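Local coordinates for oxaloacetate acetyl hydrolase (Cryphonectria parasitica, PDB 3LYE), which is a TIM-barrel enzyme of the phosphoenolpyruvate phosphomutase family that binds calcium ions in the model, at residues Leu91-Thr97 with Val117-Glu123. Sequence-based numbering, arbitrary orientation.
With CA (calcium ion), chain B.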
loop_
_atom_site.group_PDB
_atom_site.type_symbol
_atom_site.label_atom_id
_atom_site.label_comp_id
_atom_site.label_asym_id
_atom_site.label_seq_id
_atom_site.Cartn_x
_atom_site.Cartn_y
_atom_site.Cartn_z
ATOM N N LEU A 91 -6.123 -18.069 10.623
ATOM C CA LEU A 91 -6.929 -17.392 9.661
ATOM C C LEU A 91 -7.008 -18.127 8.301
ATOM O O LEU A 91 -5.970 -18.473 7.731
ATOM C CB LEU A 91 -6.325 -15.987 9.331
ATOM C CG LEU A 91 -7.169 -15.161 8.338
ATOM C CD1 LEU A 91 -8.552 -14.804 8.881
ATOM C CD2 LEU A 91 -6.387 -13.921 7.883
ATOM N N ILE A 92 -8.231 -18.442 7.870
ATOM C CA ILE A 92 -8.467 -18.995 6.550
ATOM C C ILE A 92 -8.879 -17.754 5.727
ATOM O O ILE A 92 -9.750 -16.993 6.189
ATOM C CB ILE A 92 -9.581 -20.022 6.497
ATOM C CG1 ILE A 92 -9.150 -21.262 7.275
ATOM C CG2 ILE A 92 -9.908 -20.379 5.032
ATOM C CD1 ILE A 92 -10.245 -22.289 7.449
ATOM N N ALA A 93 -8.293 -17.536 4.547
ATOM C CA ALA A 93 -8.638 -16.405 3.721
ATOM C C ALA A 93 -9.037 -16.805 2.324
ATOM O O ALA A 93 -8.537 -17.775 1.774
ATOM C CB ALA A 93 -7.465 -15.449 3.613
ATOM N N ASP A 94 -10.001 -16.076 1.779
ATOM C CA ASP A 94 -10.389 -16.277 0.406
ATOM C C ASP A 94 -9.183 -15.910 -0.467
ATOM O O ASP A 94 -8.485 -14.931 -0.147
ATOM C CB ASP A 94 -11.510 -15.254 0.111
ATOM C CG ASP A 94 -12.164 -15.385 -1.249
ATOM O OD1 ASP A 94 -11.738 -16.223 -2.074
ATOM O OD2 ASP A 94 -13.150 -14.618 -1.466
ATOM N N MET A 95 -8.863 -16.728 -1.473
ATOM C CA MET A 95 -7.814 -16.385 -2.421
ATOM C C MET A 95 -8.401 -16.356 -3.853
ATOM O O MET A 95 -7.681 -16.353 -4.842
ATOM C CB MET A 95 -6.511 -17.168 -2.324
ATOM C CG MET A 95 -6.603 -18.620 -2.705
ATOM S SD MET A 95 -4.986 -19.442 -2.803
ATOM C CE MET A 95 -4.426 -18.817 -4.375
ATOM N N ASP A 96 -9.734 -16.364 -3.937
ATOM C CA ASP A 96 -10.416 -16.269 -5.214
ATOM C C ASP A 96 -9.836 -17.270 -6.237
ATOM O O ASP A 96 -9.847 -18.466 -5.945
ATOM C CB ASP A 96 -10.382 -14.804 -5.664
ATOM C CG ASP A 96 -11.139 -13.915 -4.733
ATOM O OD1 ASP A 96 -12.359 -13.983 -4.771
ATOM O OD2 ASP A 96 -10.522 -13.201 -3.929
ATOM N N THR A 97 -9.413 -16.802 -7.407
ATOM C CA THR A 97 -8.857 -17.673 -8.408
ATOM C C THR A 97 -7.314 -17.547 -8.457
ATOM O O THR A 97 -6.659 -18.131 -9.328
ATOM C CB THR A 97 -9.381 -17.373 -9.802
ATOM O OG1 THR A 97 -8.923 -16.089 -10.167
ATOM C CG2 THR A 97 -10.905 -17.371 -9.895
ATOM N N VAL A 117 -0.860 -16.556 7.089
ATOM C CA VAL A 117 -2.197 -17.051 6.837
ATOM C C VAL A 117 -2.164 -18.586 6.941
ATOM O O VAL A 117 -1.229 -19.238 6.523
ATOM C CB VAL A 117 -2.682 -16.585 5.469
ATOM C CG1 VAL A 117 -4.054 -17.143 5.158
ATOM C CG2 VAL A 117 -2.680 -15.065 5.378
ATOM N N ALA A 118 -3.189 -19.134 7.583
ATOM C CA ALA A 118 -3.266 -20.574 7.827
ATOM C C ALA A 118 -3.724 -21.429 6.683
ATOM O O ALA A 118 -3.296 -22.591 6.534
ATOM C CB ALA A 118 -4.119 -20.860 9.051
ATOM N N GLY A 119 -4.604 -20.903 5.870
ATOM C CA GLY A 119 -5.131 -21.623 4.741
ATOM C C GLY A 119 -5.943 -20.687 3.858
ATOM O O GLY A 119 -6.184 -19.528 4.217
ATOM N N ALA A 120 -6.364 -21.184 2.709
ATOM C CA ALA A 120 -7.143 -20.394 1.774
ATOM C C ALA A 120 -7.884 -21.252 0.795
ATOM O O ALA A 120 -7.485 -22.382 0.534
ATOM C CB ALA A 120 -6.198 -19.473 0.965
ATOM N N HIS A 121 -8.987 -20.726 0.254
ATOM C CA HIS A 121 -9.790 -21.412 -0.762
ATOM C C HIS A 121 -9.522 -20.796 -2.132
ATOM O O HIS A 121 -9.488 -19.569 -2.315
ATOM C CB HIS A 121 -11.262 -21.556 -0.401
ATOM C CG HIS A 121 -12.041 -20.293 -0.196
ATOM N ND1 HIS A 121 -12.535 -19.529 -1.231
ATOM C CD2 HIS A 121 -12.540 -19.754 0.940
ATOM C CE1 HIS A 121 -13.280 -18.555 -0.727
ATOM N NE2 HIS A 121 -13.277 -18.650 0.588
ATOM N N LEU A 122 -9.360 -21.705 -3.094
ATOM C CA LEU A 122 -9.015 -21.421 -4.499
ATOM C C LEU A 122 -10.059 -22.086 -5.364
ATOM O O LEU A 122 -10.249 -23.286 -5.269
ATOM C CB LEU A 122 -7.608 -21.998 -4.719
ATOM C CG LEU A 122 -7.031 -21.965 -6.121
ATOM C CD1 LEU A 122 -7.045 -20.574 -6.698
ATOM C CD2 LEU A 122 -5.590 -22.502 -6.068
ATOM N N GLU A 123 -10.704 -21.299 -6.209
ATOM C CA GLU A 123 -11.800 -21.739 -7.032
ATOM C C GLU A 123 -11.570 -21.883 -8.499
ATOM O O GLU A 123 -10.501 -21.571 -9.020
ATOM C CB GLU A 123 -12.979 -20.767 -6.766
ATOM C CG GLU A 123 -12.789 -19.405 -7.414
ATOM C CD GLU A 123 -13.478 -18.253 -6.684
ATOM O OE1 GLU A 123 -13.800 -17.253 -7.347
ATOM O OE2 GLU A 123 -13.646 -18.316 -5.459
HETATM CA CA CA B . -14.399 -14.405 -3.617
HETATM O O HOH W 1 -13.994 -16.732 -3.433
HETATM O O HOH W 2 -11.861 -19.389 -3.853
HETATM O O HOH W 3 -14.913 -15.260 -5.871
HETATM O O HOH W 4 -14.333 -12.116 -3.221
HETATM O O HOH W 5 -16.609 -13.633 -4.579
HETATM O O HOH W 6 -15.562 -14.914 -2.081
#
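Ile92, Ala93 and Asp94 pair in parallel with Gly119, Ala120 and His121, joining strands 91-94 and 119-122 of a beta-alpha-beta unit of the TIM barrel whose connecting helix is 102-114. The ladder is read from Ala93 N to Gly119 O (2.9 Å) and Met95 N to His121 O, with a weak bond from His121 N to Ala93 O between them. On one face of the sheet, Ala93 CB meets Val117 CG1, and beyond the end of strand 91-94 Met95 fills the hollow over Ala120 and Leu122. Its CG lies 3.8 Å from Ala120 CB, and the chain bends at chi3 (-77°) to set CE against Leu122 CD1; helix 102-114 packs on the same methionine through Thr108, Val109 and Tyr112. On the other face, beside Ile92, Gly119 contributes no side chain, and Asp94 and His121 are the bumps. Asp94 CA sits over the imidazole face, 3.9 Å from its centroid, a CH-pi contact, while the carboxylate plane is turned 28° from the ring; His121 NE2 is hydrogen-bonded to Tyr50 OH. After Asp94, Asp96 O accepts from Glu123 N at 166°, and Thr97 CG2 packs on Glu123 CG at 3.7 Å. Asp94 OD1 closes an Asx turn by accepting from Asp96 N (2.7 Å), and both aspartates of the turn bind the calcium ion, through Asp94 OD2 and Asp96 OD1; Asp96 OD2 is hydrogen-bonded to Tyr99 OH, and five waters complete the modelled metal shell. Two of those waters reach Glu123: water 3 donates to OE1, and water 1 bridges Asp94 OD1 (2.7 Å) to Glu123 OE2 (2.6 Å).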